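Local coordinates for protein indole-3-pyruvate decarboxylase (Azospirillum brasilense, PDB 2NXW) that decarboxylates indole-3-pyruvate to indole-3-acetaldehyde on the route to the plant hormone auxin, using thiamine diphosphate and a metal ion, at residues R386-Q391 with D409-G414; G440-T445 with R532-E537; I470-N475 with A521-A526. One frame throughout, in Å; residues are numbered along the deposited sequence.

Interactions 2 and 3 involve strands of the parallel sheet 415-416, 395-398, 443-448, 470-475, 534-539, 509-513; interaction 1 joins the end of helix 376-388 to the loop before strand 415-416. Interaction 1 closes first along the chain, at the surface of the domain. Interaction 2 spans 440-445 to 532-537, and both segments of interaction 3 fall between these in sequence. The centres of interactions 2 and 3 lie 8 Å apart, because strand 470-475 runs between strands 443-448 and 534-539. Interaction 1 is about 14 Å from interaction 3, centre to centre, and a salt bridge from Arg386 NH1 to Asp524 OD1 (2.9 Å) ties them. Together they pack helices and loop into the cofactor-binding domain; only interaction 3 comes fairly near the site.

Interaction 1 of 3, residues R386-Q391 with D409-G414; sequences RVRAGQ and DMIDAG
The C-terminal end of helix 376-388 meets the loop that leads from helix 402-407 into strand 415-416, outermost of its sheet within this chain, with Val387 and Arg388 closing on Ile411. Two branches of the isoleucine do the touching. Its CG2 lies 3.9 Å from Val387 CG1 in an apolar contact, the two side chains meeting at a slant. Its CD1 approaches the neighbouring guanidinium obliquely, 3.8 Å from Arg388 NE. In Ile411 chi1 (-60°) parts CG1 from CG2, which turns to the valine, and the extended chi2 (169°) carries CD1 on to the arginine. Arg388 bends at chi2 (-59°), and its side chain passes roughly at right angles to that of Ile411. The helix ends just beyond in a Schellman motif: Gly390 N, at a residue with positive phi, donates to Val387 O at 2.9 Å, and Gln391 N returns to Arg386 O at 3.1 Å. On the loop side Asp412 OD1 accepts from Gly414 N at 2.7 Å, forming an Asx turn, while its OD2 makes a salt bridge with Arg260. One helical turn earlier, Asn384 grips the loop backbone with both ends of its amide, at Ile411 N and Asp409 O. Pro393 borders Val387 and Tyr363 borders Ile411, while Met410 and Asp412 touch Ile396, so the loop runs between helix 376-388 and strand 395-398.

Interaction 2 of 3, residues G440-T445 with R532-E537; sequences GKRILT and RFQLIE
Arg442 reaches Gln534 with CG anti to its backbone N (chi1 -155°) and the chain extended from CG to NE, which carries the guanidinium past strand 470-475, the strand separating 443-448 from 534-539. Gln534 instead folds at chi2 (-69°), presenting its CG to the arginine and turning its amide back over its own segment. Arg442 NH2 comes within 3.3 Å of Gln534 CG, obliquely to the guanidinium plane. Arg532 O lies at the guanidinium edge, near its plane, 3.6 Å from Arg442 NH2. That carbonyl is instead hydrogen-bonded by Gln534 NE2 at 3.1 Å, in a nearly straight bond (167°). The donor stands above the carbonyl plane, although Arg532 O lies almost in the plane of the glutamine amide. NE2 also donates to Asp509 OD2, and Asp509 OD1 forms a salt bridge with Arg532 NE. The contact lies at one end of the parallel sheet of the C-terminal thiamine diphosphate-binding domain, away from the cofactor. The guanidinium is hydrogen-bonded by three main-chain oxygens: Asp468 O on NE, Ala526 O on NH1 and Thr529 O on NH2. These carbonyl dipoles probably stabilise the buried cation, and its bonds tie segment 440-445 to the loops at Asp468 and Thr529 and to helix 516-528.

Interaction 3 of 3, residues I470-N475 with A521-A526; sequences IVILFN and AALDKA
Aliphatic side chains carry the contact of Ile470 and Ile472 with Ala526 and Leu523; the flat group close by, the Phe474 ring, receives the carbonyl oxygen of Ile472 at its edge, in the ring plane, within the strand itself. Two pairs of methyl groups make the contact. Ile470 CG2 meets Ala526 CB at 4.1 Å; the CA atoms of Ile470 and Ala526 are 6.6 Å apart, a closeness consistent with the small alanine side chain. Farther along, Ile472 CD1 meets Leu523 CD1, also at 4.1 Å, and these two side chains cross at about a right angle. In Leu523 the CG atom lies opposite the backbone N (chi1 -169°), and with chi2 at 65° this turns CD1 to the isoleucine, although the CA atoms of Ile472 and Leu523 are 8.7 Å apart. All four residues are buried. Ile536 of the next strand also touches Leu523, and Leu444 of strand 443-448 touches both isoleucines; Ile379 and Ala382 of helix 376-388 close in on Ile472 and Leu523 respectively. Helix 516-528 connects parallel neighbours 509-513 and 534-539, a beta-alpha-beta unit whose helix packs on the sheet. Strand 470-475 leads directly into Asn476, which, with Asp449 and Ser478, contributes to the magnesium site, and the Ile472 side chain is about 11 Å from bound thiamine diphosphate. Such a helix-covered parallel sheet is typical of the diphosphate-binding domain of thiamine diphosphate enzymes.

Interaction 1 of 3, residues R386-Q391 with D409-G414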
# COMPACT_ATOMS: atom_id res chain seq x y z
N ARG A 386 -14.05 -1.56 -51.67
CA ARG A 386 -14.43 -2.95 -51.92
C ARG A 386 -15.82 -3.23 -51.37
O ARG A 386 -16.64 -3.88 -52.02
CB ARG A 386 -13.43 -3.92 -51.29
CG ARG A 386 -12.21 -4.18 -52.15
CD ARG A 386 -11.44 -5.41 -51.64
NE ARG A 386 -12.30 -6.60 -51.59
CZ ARG A 386 -12.48 -7.44 -52.61
NH1 ARG A 386 -11.86 -7.24 -53.76
NH2 ARG A 386 -13.28 -8.49 -52.47
N VAL A 387 -16.09 -2.73 -50.17
CA VAL A 387 -17.39 -2.92 -49.55
C VAL A 387 -18.49 -2.25 -50.38
O VAL A 387 -19.53 -2.86 -50.63
CB VAL A 387 -17.41 -2.36 -48.12
CG1 VAL A 387 -18.82 -2.40 -47.55
CG2 VAL A 387 -16.49 -3.21 -47.24
N ARG A 388 -18.24 -1.02 -50.82
CA ARG A 388 -19.23 -0.30 -51.62
C ARG A 388 -19.49 -0.98 -52.96
O ARG A 388 -20.57 -0.81 -53.54
CB ARG A 388 -18.79 1.15 -51.84
CG ARG A 388 -18.90 2.03 -50.59
CD ARG A 388 -20.34 2.07 -50.10
NE ARG A 388 -20.48 2.70 -48.80
CZ ARG A 388 -20.30 4.00 -48.57
NH1 ARG A 388 -19.95 4.81 -49.56
NH2 ARG A 388 -20.45 4.48 -47.34
N ALA A 389 -18.51 -1.74 -53.44
CA ALA A 389 -18.63 -2.45 -54.70
C ALA A 389 -19.35 -3.79 -54.52
O ALA A 389 -19.55 -4.52 -55.49
CB ALA A 389 -17.25 -2.67 -55.32
N GLY A 390 -19.71 -4.13 -53.28
CA GLY A 390 -20.43 -5.38 -53.07
C GLY A 390 -19.87 -6.39 -52.08
O GLY A 390 -20.54 -7.39 -51.78
N GLN A 391 -18.67 -6.17 -51.58
CA GLN A 391 -18.09 -7.11 -50.62
C GLN A 391 -18.75 -6.98 -49.26
O GLN A 391 -18.87 -5.88 -48.72
CB GLN A 391 -16.59 -6.87 -50.46
CG GLN A 391 -15.94 -7.80 -49.45
CD GLN A 391 -14.90 -7.10 -48.59
OE1 GLN A 391 -15.00 -7.11 -47.35
NE2 GLN A 391 -13.91 -6.51 -49.23
N ASP A 409 -12.30 4.67 -39.45
CA ASP A 409 -12.89 5.13 -40.70
C ASP A 409 -13.09 4.02 -41.73
O ASP A 409 -13.25 4.29 -42.92
CB ASP A 409 -12.05 6.27 -41.29
CG ASP A 409 -12.23 7.57 -40.54
OD1 ASP A 409 -13.33 7.78 -39.98
OD2 ASP A 409 -11.28 8.38 -40.51
N MET A 410 -13.09 2.78 -41.26
CA MET A 410 -13.31 1.63 -42.14
C MET A 410 -14.69 1.03 -41.89
O MET A 410 -15.12 0.92 -40.75
CB MET A 410 -12.26 0.56 -41.90
CG MET A 410 -10.92 0.87 -42.51
SD MET A 410 -9.75 -0.45 -42.13
CE MET A 410 -8.28 0.22 -42.88
N ILE A 411 -15.37 0.64 -42.97
CA ILE A 411 -16.67 0.00 -42.84
C ILE A 411 -16.39 -1.43 -42.37
O ILE A 411 -15.64 -2.15 -43.01
CB ILE A 411 -17.40 -0.03 -44.19
CG1 ILE A 411 -17.59 1.40 -44.70
CG2 ILE A 411 -18.73 -0.75 -44.05
CD1 ILE A 411 -18.06 1.49 -46.14
N ASP A 412 -17.00 -1.83 -41.26
CA ASP A 412 -16.76 -3.17 -40.73
C ASP A 412 -18.02 -3.90 -40.29
O ASP A 412 -19.12 -3.36 -40.35
CB ASP A 412 -15.81 -3.08 -39.53
CG ASP A 412 -16.40 -2.28 -38.39
OD1 ASP A 412 -17.54 -2.56 -37.95
OD2 ASP A 412 -15.72 -1.35 -37.92
N ALA A 413 -17.81 -5.14 -39.87
CA ALA A 413 -18.86 -6.01 -39.35
C ALA A 413 -18.43 -6.24 -37.90
O ALA A 413 -18.46 -7.36 -37.38
CB ALA A 413 -18.89 -7.34 -40.11
N GLY A 414 -18.01 -5.15 -37.27
CA GLY A 414 -17.53 -5.19 -35.91
C GLY A 414 -16.06 -4.77 -35.89
O GLY A 414 -15.34 -5.00 -36.86

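Interaction 2 of 3, residues G440-T445 with R532-E537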
# COMPACT_ATOMS: atom_id res chain seq x y z
N GLY A 440 -15.66 -19.82 -40.19
CA GLY A 440 -15.23 -19.47 -41.53
C GLY A 440 -15.31 -18.02 -41.96
O GLY A 440 -14.84 -17.68 -43.05
N LYS A 441 -15.91 -17.15 -41.14
CA LYS A 441 -16.00 -15.74 -41.49
C LYS A 441 -14.58 -15.21 -41.39
O LYS A 441 -13.91 -15.34 -40.36
CB LYS A 441 -16.92 -14.99 -40.53
CG LYS A 441 -18.40 -15.42 -40.62
CD LYS A 441 -19.01 -15.05 -41.95
CE LYS A 441 -20.53 -15.23 -41.93
NZ LYS A 441 -20.96 -16.67 -41.90
N ARG A 442 -14.10 -14.62 -42.48
CA ARG A 442 -12.75 -14.12 -42.53
C ARG A 442 -12.59 -12.85 -41.70
O ARG A 442 -13.48 -12.02 -41.64
CB ARG A 442 -12.36 -13.86 -43.98
CG ARG A 442 -10.89 -13.92 -44.24
CD ARG A 442 -10.59 -13.97 -45.74
NE ARG A 442 -9.24 -14.43 -45.95
CZ ARG A 442 -8.58 -14.43 -47.11
NH1 ARG A 442 -9.17 -13.97 -48.22
NH2 ARG A 442 -7.33 -14.86 -47.15
N ILE A 443 -11.43 -12.72 -41.05
CA ILE A 443 -11.17 -11.55 -40.22
C ILE A 443 -10.10 -10.70 -40.89
O ILE A 443 -9.15 -11.23 -41.48
CB ILE A 443 -10.71 -11.99 -38.81
CG1 ILE A 443 -11.73 -12.96 -38.19
CG2 ILE A 443 -10.54 -10.76 -37.91
CD1 ILE A 443 -13.14 -12.40 -38.01
N LEU A 444 -10.30 -9.39 -40.85
CA LEU A 444 -9.33 -8.44 -41.39
C LEU A 444 -8.60 -7.84 -40.19
O LEU A 444 -9.22 -7.26 -39.31
CB LEU A 444 -10.02 -7.33 -42.17
CG LEU A 444 -9.14 -6.14 -42.58
CD1 LEU A 444 -8.01 -6.62 -43.49
CD2 LEU A 444 -10.00 -5.10 -43.29
N THR A 445 -7.29 -8.01 -40.17
CA THR A 445 -6.49 -7.46 -39.08
C THR A 445 -5.67 -6.27 -39.57
O THR A 445 -5.08 -6.34 -40.65
CB THR A 445 -5.52 -8.51 -38.54
OG1 THR A 445 -6.27 -9.62 -38.05
CG2 THR A 445 -4.66 -7.94 -37.42
N ARG A 532 -4.84 -19.57 -47.13
CA ARG A 532 -3.55 -19.17 -46.55
C ARG A 532 -3.72 -17.74 -46.07
O ARG A 532 -4.43 -16.97 -46.71
CB ARG A 532 -2.44 -19.20 -47.61
CG ARG A 532 -2.02 -20.60 -48.06
CD ARG A 532 -1.18 -20.54 -49.33
NE ARG A 532 0.13 -19.91 -49.15
CZ ARG A 532 1.19 -20.50 -48.61
NH1 ARG A 532 1.11 -21.76 -48.18
NH2 ARG A 532 2.35 -19.85 -48.50
N PHE A 533 -3.09 -17.37 -44.96
CA PHE A 533 -3.21 -15.99 -44.52
C PHE A 533 -2.56 -15.09 -45.58
O PHE A 533 -1.64 -15.50 -46.29
CB PHE A 533 -2.60 -15.77 -43.12
CG PHE A 533 -1.09 -15.74 -43.06
CD1 PHE A 533 -0.40 -14.59 -43.46
CD2 PHE A 533 -0.37 -16.81 -42.55
CE1 PHE A 533 0.99 -14.52 -43.35
CE2 PHE A 533 1.03 -16.75 -42.43
CZ PHE A 533 1.71 -15.60 -42.83
N GLN A 534 -3.09 -13.88 -45.69
CA GLN A 534 -2.61 -12.92 -46.66
C GLN A 534 -2.09 -11.69 -45.94
O GLN A 534 -2.85 -11.01 -45.26
CB GLN A 534 -3.76 -12.52 -47.59
CG GLN A 534 -4.41 -13.69 -48.30
CD GLN A 534 -3.51 -14.32 -49.34
OE1 GLN A 534 -2.99 -13.62 -50.22
NE2 GLN A 534 -3.32 -15.63 -49.26
N LEU A 535 -0.81 -11.43 -46.10
CA LEU A 535 -0.18 -10.29 -45.45
C LEU A 535 0.17 -9.21 -46.47
O LEU A 535 0.97 -9.43 -47.38
CB LEU A 535 1.09 -10.76 -44.72
CG LEU A 535 1.93 -9.67 -44.03
CD1 LEU A 535 1.10 -8.99 -42.96
CD2 LEU A 535 3.18 -10.29 -43.43
N ILE A 536 -0.46 -8.05 -46.32
CA ILE A 536 -0.18 -6.92 -47.20
C ILE A 536 0.65 -5.94 -46.37
O ILE A 536 0.14 -5.35 -45.40
CB ILE A 536 -1.49 -6.22 -47.66
CG1 ILE A 536 -2.37 -7.20 -48.44
CG2 ILE A 536 -1.13 -5.00 -48.55
CD1 ILE A 536 -3.76 -6.67 -48.74
N GLU A 537 1.91 -5.79 -46.73
CA GLU A 537 2.82 -4.89 -46.02
C GLU A 537 2.80 -3.56 -46.76
O GLU A 537 3.43 -3.41 -47.81
CB GLU A 537 4.23 -5.49 -46.00
CG GLU A 537 5.23 -4.61 -45.28
CD GLU A 537 6.65 -5.09 -45.42
OE1 GLU A 537 6.96 -5.86 -46.36
OE2 GLU A 537 7.48 -4.68 -44.57

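Interaction 3 of 3, residues I470-N475 with A521-A526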
# COMPACT_ATOMS: atom_id res chain seq x y z
N ILE A 470 -6.76 -11.94 -43.31
CA ILE A 470 -6.10 -10.94 -44.16
C ILE A 470 -5.52 -9.96 -43.15
O ILE A 470 -6.21 -9.51 -42.24
CB ILE A 470 -7.10 -10.18 -45.06
CG1 ILE A 470 -7.74 -11.16 -46.05
CG2 ILE A 470 -6.37 -9.07 -45.83
CD1 ILE A 470 -8.88 -10.55 -46.88
N VAL A 471 -4.24 -9.65 -43.33
CA VAL A 471 -3.56 -8.75 -42.41
C VAL A 471 -2.94 -7.59 -43.17
O VAL A 471 -2.12 -7.81 -44.07
CB VAL A 471 -2.45 -9.49 -41.66
CG1 VAL A 471 -1.78 -8.56 -40.63
CG2 VAL A 471 -3.03 -10.70 -40.94
N ILE A 472 -3.33 -6.37 -42.83
CA ILE A 472 -2.73 -5.18 -43.46
C ILE A 472 -1.77 -4.61 -42.42
O ILE A 472 -2.20 -4.13 -41.36
CB ILE A 472 -3.78 -4.13 -43.85
CG1 ILE A 472 -4.80 -4.73 -44.83
CG2 ILE A 472 -3.08 -2.94 -44.51
CD1 ILE A 472 -5.93 -3.79 -45.21
N LEU A 473 -0.48 -4.68 -42.72
CA LEU A 473 0.57 -4.20 -41.83
C LEU A 473 1.01 -2.81 -42.28
O LEU A 473 1.51 -2.64 -43.39
CB LEU A 473 1.74 -5.19 -41.88
CG LEU A 473 2.84 -5.16 -40.81
CD1 LEU A 473 3.77 -6.36 -41.03
CD2 LEU A 473 3.61 -3.83 -40.86
N PHE A 474 0.81 -1.84 -41.40
CA PHE A 474 1.15 -0.44 -41.66
C PHE A 474 2.64 -0.29 -41.34
O PHE A 474 3.02 -0.17 -40.17
CB PHE A 474 0.33 0.49 -40.73
CG PHE A 474 -1.14 0.60 -41.08
CD1 PHE A 474 -1.77 1.83 -41.03
CD2 PHE A 474 -1.91 -0.54 -41.37
CE1 PHE A 474 -3.14 1.95 -41.27
CE2 PHE A 474 -3.28 -0.43 -41.61
CZ PHE A 474 -3.90 0.82 -41.56
N ASN A 475 3.49 -0.29 -42.36
CA ASN A 475 4.92 -0.22 -42.10
C ASN A 475 5.52 1.15 -42.35
O ASN A 475 5.89 1.49 -43.49
CB ASN A 475 5.68 -1.27 -42.92
CG ASN A 475 7.11 -1.45 -42.44
OD1 ASN A 475 7.60 -0.65 -41.63
ND2 ASN A 475 7.79 -2.47 -42.93
N ALA A 521 -4.40 -3.37 -55.94
CA ALA A 521 -4.23 -4.71 -56.52
C ALA A 521 -4.01 -5.77 -55.46
O ALA A 521 -4.60 -6.86 -55.51
CB ALA A 521 -3.06 -4.71 -57.51
N ALA A 522 -3.17 -5.47 -54.47
CA ALA A 522 -2.89 -6.43 -53.42
C ALA A 522 -4.11 -6.74 -52.57
O ALA A 522 -4.29 -7.89 -52.15
CB ALA A 522 -1.75 -5.92 -52.53
N LEU A 523 -4.94 -5.74 -52.29
CA LEU A 523 -6.13 -5.99 -51.48
C LEU A 523 -7.08 -6.91 -52.24
O LEU A 523 -7.63 -7.84 -51.66
CB LEU A 523 -6.84 -4.67 -51.10
CG LEU A 523 -7.95 -4.83 -50.04
CD1 LEU A 523 -7.31 -5.29 -48.73
CD2 LEU A 523 -8.71 -3.50 -49.82
N ASP A 524 -7.25 -6.66 -53.53
CA ASP A 524 -8.13 -7.52 -54.33
C ASP A 524 -7.58 -8.95 -54.33
O ASP A 524 -8.34 -9.91 -54.16
CB ASP A 524 -8.24 -7.02 -55.77
CG ASP A 524 -9.09 -5.77 -55.91
OD1 ASP A 524 -9.92 -5.48 -55.02
OD2 ASP A 524 -8.93 -5.07 -56.93
N LYS A 525 -6.28 -9.10 -54.52
CA LYS A 525 -5.67 -10.44 -54.55
C LYS A 525 -5.85 -11.15 -53.21
O LYS A 525 -6.15 -12.35 -53.16
CB LYS A 525 -4.18 -10.34 -54.90
CG LYS A 525 -3.51 -11.69 -55.09
N ALA A 526 -5.68 -10.41 -52.12
CA ALA A 526 -5.82 -11.01 -50.80
C ALA A 526 -7.23 -11.56 -50.61
O ALA A 526 -7.40 -12.69 -50.14
CB ALA A 526 -5.50 -9.97 -49.71